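Local coordinates for protein macrophomate synthase intermolecular Diels-Alderase (Macrophoma commelinae, PDB 1IZC) that belongs to the HpcH/HpaI aldolase/citrate lyase family, folds as a TIM barrel and binds magnesium and pyruvic acid, at residues Y17-P25 with T153-L163. The protein carries 1 engineered substitution. Sequence-based numbering, arbitrary orientation.
Sequences YRSAMLTYP and TFSPGIADASL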
loop_
_atom_site.group_PDB
_atom_site.type_symbol
_atom_site.label_atom_id
_atom_site.label_comp_id
_atom_site.label_asym_id
_atom_site.label_seq_id
_atom_site.Cartn_x
_atom_site.Cartn_y
_atom_site.Cartn_z
ATOM N N TYR A 17 25.301 -21.479 1.229
ATOM C CA TYR A 17 25.035 -21.208 -0.182
ATOM C C TYR A 17 24.738 -19.767 -0.577
ATOM O O TYR A 17 24.393 -19.509 -1.735
ATOM C CB TYR A 17 23.880 -22.109 -0.633
ATOM C CG TYR A 17 24.123 -23.559 -0.298
ATOM C CD1 TYR A 17 25.071 -24.301 -1.008
ATOM C CD2 TYR A 17 23.451 -24.180 0.756
ATOM C CE1 TYR A 17 25.344 -25.620 -0.670
ATOM C CE2 TYR A 17 23.716 -25.507 1.099
ATOM C CZ TYR A 17 24.665 -26.216 0.378
ATOM O OH TYR A 17 24.936 -27.528 0.693
ATOM N N ARG A 18 24.884 -18.815 0.340
ATOM C CA ARG A 18 24.567 -17.430 -0.027
ATOM C C ARG A 18 25.512 -16.839 -1.063
ATOM O O ARG A 18 26.674 -17.255 -1.175
ATOM C CB ARG A 18 24.559 -16.520 1.205
ATOM C CG ARG A 18 25.912 -16.420 1.921
ATOM C CD ARG A 18 25.941 -15.172 2.802
ATOM N NE ARG A 18 26.087 -13.969 1.991
ATOM C CZ ARG A 18 26.027 -12.731 2.471
ATOM N NH1 ARG A 18 25.816 -12.531 3.770
ATOM N NH2 ARG A 18 26.193 -11.697 1.656
ATOM N N SER A 19 25.008 -15.881 -1.834
ATOM C CA SER A 19 25.828 -15.205 -2.839
ATOM C C SER A 19 26.605 -14.082 -2.151
ATOM O O SER A 19 26.454 -13.870 -0.948
ATOM C CB SER A 19 24.947 -14.616 -3.939
ATOM O OG SER A 19 25.741 -14.160 -5.014
ATOM N N ALA A 20 27.427 -13.360 -2.909
ATOM C CA ALA A 20 28.208 -12.267 -2.335
ATOM C C ALA A 20 27.274 -11.188 -1.794
ATOM O O ALA A 20 27.591 -10.527 -0.813
ATOM C CB ALA A 20 29.144 -11.670 -3.384
ATOM N N MET A 21 26.139 -10.998 -2.461
ATOM C CA MET A 21 25.146 -10.013 -2.022
ATOM C C MET A 21 23.809 -10.719 -1.882
ATOM O O MET A 21 23.423 -11.521 -2.739
ATOM C CB MET A 21 25.041 -8.866 -3.024
ATOM C CG MET A 21 26.378 -8.147 -3.247
ATOM S SD MET A 21 26.181 -6.574 -4.075
ATOM C CE MET A 21 25.382 -7.084 -5.576
ATOM N N LEU A 22 23.084 -10.403 -0.816
ATOM C CA LEU A 22 21.819 -11.080 -0.554
ATOM C C LEU A 22 20.656 -10.682 -1.454
ATOM O O LEU A 22 19.551 -11.206 -1.314
ATOM C CB LEU A 22 21.454 -10.927 0.926
ATOM C CG LEU A 22 22.488 -11.548 1.879
ATOM C CD1 LEU A 22 22.060 -11.280 3.313
ATOM C CD2 LEU A 22 22.622 -13.051 1.636
ATOM N N THR A 23 20.925 -9.766 -2.379
ATOM C CA THR A 23 19.954 -9.329 -3.377
ATOM C C THR A 23 20.054 -10.265 -4.582
ATOM O O THR A 23 19.300 -10.135 -5.551
ATOM C CB THR A 23 20.247 -7.903 -3.858
ATOM O OG1 THR A 23 21.651 -7.775 -4.115
ATOM C CG2 THR A 23 19.824 -6.884 -2.806
ATOM N N TYR A 24 20.996 -11.204 -4.514
ATOM C CA TYR A 24 21.194 -12.186 -5.582
ATOM C C TYR A 24 20.888 -13.584 -5.069
ATOM O O TYR A 24 21.004 -13.857 -3.872
ATOM C CB TYR A 24 22.619 -12.103 -6.142
ATOM C CG TYR A 24 22.741 -10.998 -7.151
ATOM C CD1 TYR A 24 23.058 -9.700 -6.765
ATOM C CD2 TYR A 24 22.433 -11.229 -8.491
ATOM C CE1 TYR A 24 23.065 -8.654 -7.693
ATOM C CE2 TYR A 24 22.433 -10.194 -9.422
ATOM C CZ TYR A 24 22.751 -8.907 -9.018
ATOM O OH TYR A 24 22.773 -7.876 -9.945
ATOM N N PRO A 25 20.499 -14.502 -5.971
ATOM C CA PRO A 25 20.177 -15.858 -5.521
ATOM C C PRO A 25 21.305 -16.660 -4.912
ATOM O O PRO A 25 22.440 -16.622 -5.389
ATOM C CB PRO A 25 19.649 -16.531 -6.786
ATOM C CG PRO A 25 20.514 -15.922 -7.853
ATOM C CD PRO A 25 20.509 -14.426 -7.443
ATOM N N THR A 153 18.927 -3.734 -10.466
ATOM C CA THR A 153 19.186 -4.694 -9.393
ATOM C C THR A 153 20.513 -4.486 -8.680
ATOM O O THR A 153 20.722 -4.996 -7.578
ATOM C CB THR A 153 19.181 -6.130 -9.928
ATOM O OG1 THR A 153 20.180 -6.256 -10.950
ATOM C CG2 THR A 153 17.814 -6.477 -10.511
ATOM N N PHE A 154 21.408 -3.739 -9.311
ATOM C CA PHE A 154 22.723 -3.501 -8.734
ATOM C C PHE A 154 23.208 -2.103 -9.071
ATOM O O PHE A 154 22.502 -1.328 -9.706
ATOM C CB PHE A 154 23.716 -4.526 -9.279
ATOM C CG PHE A 154 23.986 -4.378 -10.755
ATOM C CD1 PHE A 154 22.978 -4.605 -11.687
ATOM C CD2 PHE A 154 25.236 -3.969 -11.209
ATOM C CE1 PHE A 154 23.210 -4.424 -13.049
ATOM C CE2 PHE A 154 25.479 -3.785 -12.574
ATOM C CZ PHE A 154 24.460 -4.014 -13.494
ATOM N N SER A 155 24.419 -1.786 -8.637
ATOM C CA SER A 155 25.001 -0.481 -8.903
ATOM C C SER A 155 26.461 -0.705 -9.267
ATOM O O SER A 155 27.269 -1.083 -8.424
ATOM C CB SER A 155 24.902 0.413 -7.667
ATOM O OG SER A 155 25.375 1.711 -7.971
ATOM N N PRO A 156 26.813 -0.485 -10.540
ATOM C CA PRO A 156 28.187 -0.670 -11.020
ATOM C C PRO A 156 29.247 0.015 -10.161
ATOM O O PRO A 156 29.157 1.220 -9.909
ATOM C CB PRO A 156 28.132 -0.092 -12.438
ATOM C CG PRO A 156 26.747 -0.437 -12.864
ATOM C CD PRO A 156 25.930 -0.058 -11.638
ATOM N N GLY A 157 30.230 -0.771 -9.714
ATOM C CA GLY A 157 31.334 -0.277 -8.901
ATOM C C GLY A 157 31.016 0.062 -7.457
ATOM O O GLY A 157 31.894 0.494 -6.701
ATOM N N ILE A 158 29.764 -0.170 -7.069
ATOM C CA ILE A 158 29.275 0.160 -5.736
ATOM C C ILE A 158 28.636 -1.034 -5.041
ATOM O O ILE A 158 28.968 -1.348 -3.900
ATOM C CB ILE A 158 28.264 1.327 -5.859
ATOM C CG1 ILE A 158 29.014 2.584 -6.307
ATOM C CG2 ILE A 158 27.500 1.534 -4.549
ATOM C CD1 ILE A 158 28.116 3.720 -6.731
ATOM N N ALA A 159 27.706 -1.684 -5.731
ATOM C CA ALA A 159 27.034 -2.864 -5.204
ATOM C C ALA A 159 26.912 -3.830 -6.371
ATOM O O ALA A 159 25.898 -3.847 -7.061
ATOM C CB ALA A 159 25.643 -2.494 -4.660
ATOM N N ASP A 160 27.967 -4.610 -6.600
ATOM C CA ASP A 160 28.000 -5.567 -7.702
ATOM C C ASP A 160 28.871 -6.781 -7.409
ATOM O O ASP A 160 29.347 -7.450 -8.326
ATOM C CB ASP A 160 28.499 -4.879 -8.989
ATOM C CG ASP A 160 29.909 -4.277 -8.846
ATOM O OD1 ASP A 160 30.578 -4.513 -7.817
ATOM O OD2 ASP A 160 30.359 -3.575 -9.792
ATOM N N ALA A 161 29.061 -7.090 -6.133
ATOM C CA ALA A 161 29.896 -8.223 -5.755
ATOM C C ALA A 161 29.324 -9.549 -6.225
ATOM O O ALA A 161 28.117 -9.732 -6.274
ATOM C CB ALA A 161 30.092 -8.248 -4.239
ATOM N N SER A 162 30.216 -10.476 -6.556
ATOM C CA SER A 162 29.828 -11.805 -7.027
ATOM C C SER A 162 30.837 -12.814 -6.487
ATOM O O SER A 162 31.977 -12.460 -6.190
ATOM C CB SER A 162 29.845 -11.851 -8.563
ATOM O OG SER A 162 29.738 -13.194 -9.035
ATOM N N LEU A 163 30.421 -14.067 -6.357
ATOM C CA LEU A 163 31.326 -15.114 -5.886
ATOM C C LEU A 163 32.229 -15.536 -7.031
ATOM O O LEU A 163 33.267 -16.149 -6.806
ATOM C CB LEU A 163 30.560 -16.353 -5.442
ATOM C CG LEU A 163 29.641 -16.238 -4.226
ATOM C CD1 LEU A 163 28.935 -17.570 -4.025
ATOM C CD2 LEU A 163 30.459 -15.860 -2.993
HETATM O O HOH W 1 26.039 -11.607 -5.869
HETATM O O HOH W 2 27.653 -15.092 -6.697
HETATM O O HOH W 3 22.089 -5.505 -5.595
#
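Met21 lays its thioether along the backbone of 159-161. With CG set beside its own backbone N and the chain bent at its last torsion (chi3 -58°), SD comes 3.6 Å from Ala161 N and CE 3.6 Å from Ala159 O, a shape that an unbranched, flexible side chain adopts easily. Next to it, small residues let the backbones draw close: Ala20 CB lies 3.7 Å from Ala161 CB. Leu163 closes this apolar row, its CG and CD2 each 3.9 Å from Ala20 N, a buried N-H with no partner in the model, while Leu11 of a second subunit packs on both Leu163 and Ala20. Polar groups meet largely through water. The short hydroxyl side chain of Ser19 bonds two waters, one donating to Ala161 O and the other accepting from Leu163 N. At the far end Tyr24, with CG anti to the carbonyl carbon (chi1 -82°), reaches across to meet the Thr153 side chain at about a right angle, its OH 3.2 Å from Thr153 OG1 and 3.5 Å from Phe154 CB, the latter near the plane of the tyrosine ring. Arg18 holds its own loop, NE bonding Ser19 O almost straight (167°), while NH1 forms a salt bridge with Glu93 of the second subunit. A type I turn presents its two ends, Met21 and Tyr24, to 153-163, where Ile158 and Ala159 face Ser155 in a classic beta bulge. The contact joins the N-terminal segment before helix 28-37 to the long excursion between strands 120-123 and 179-184 of the TIM barrel, at a subunit interface.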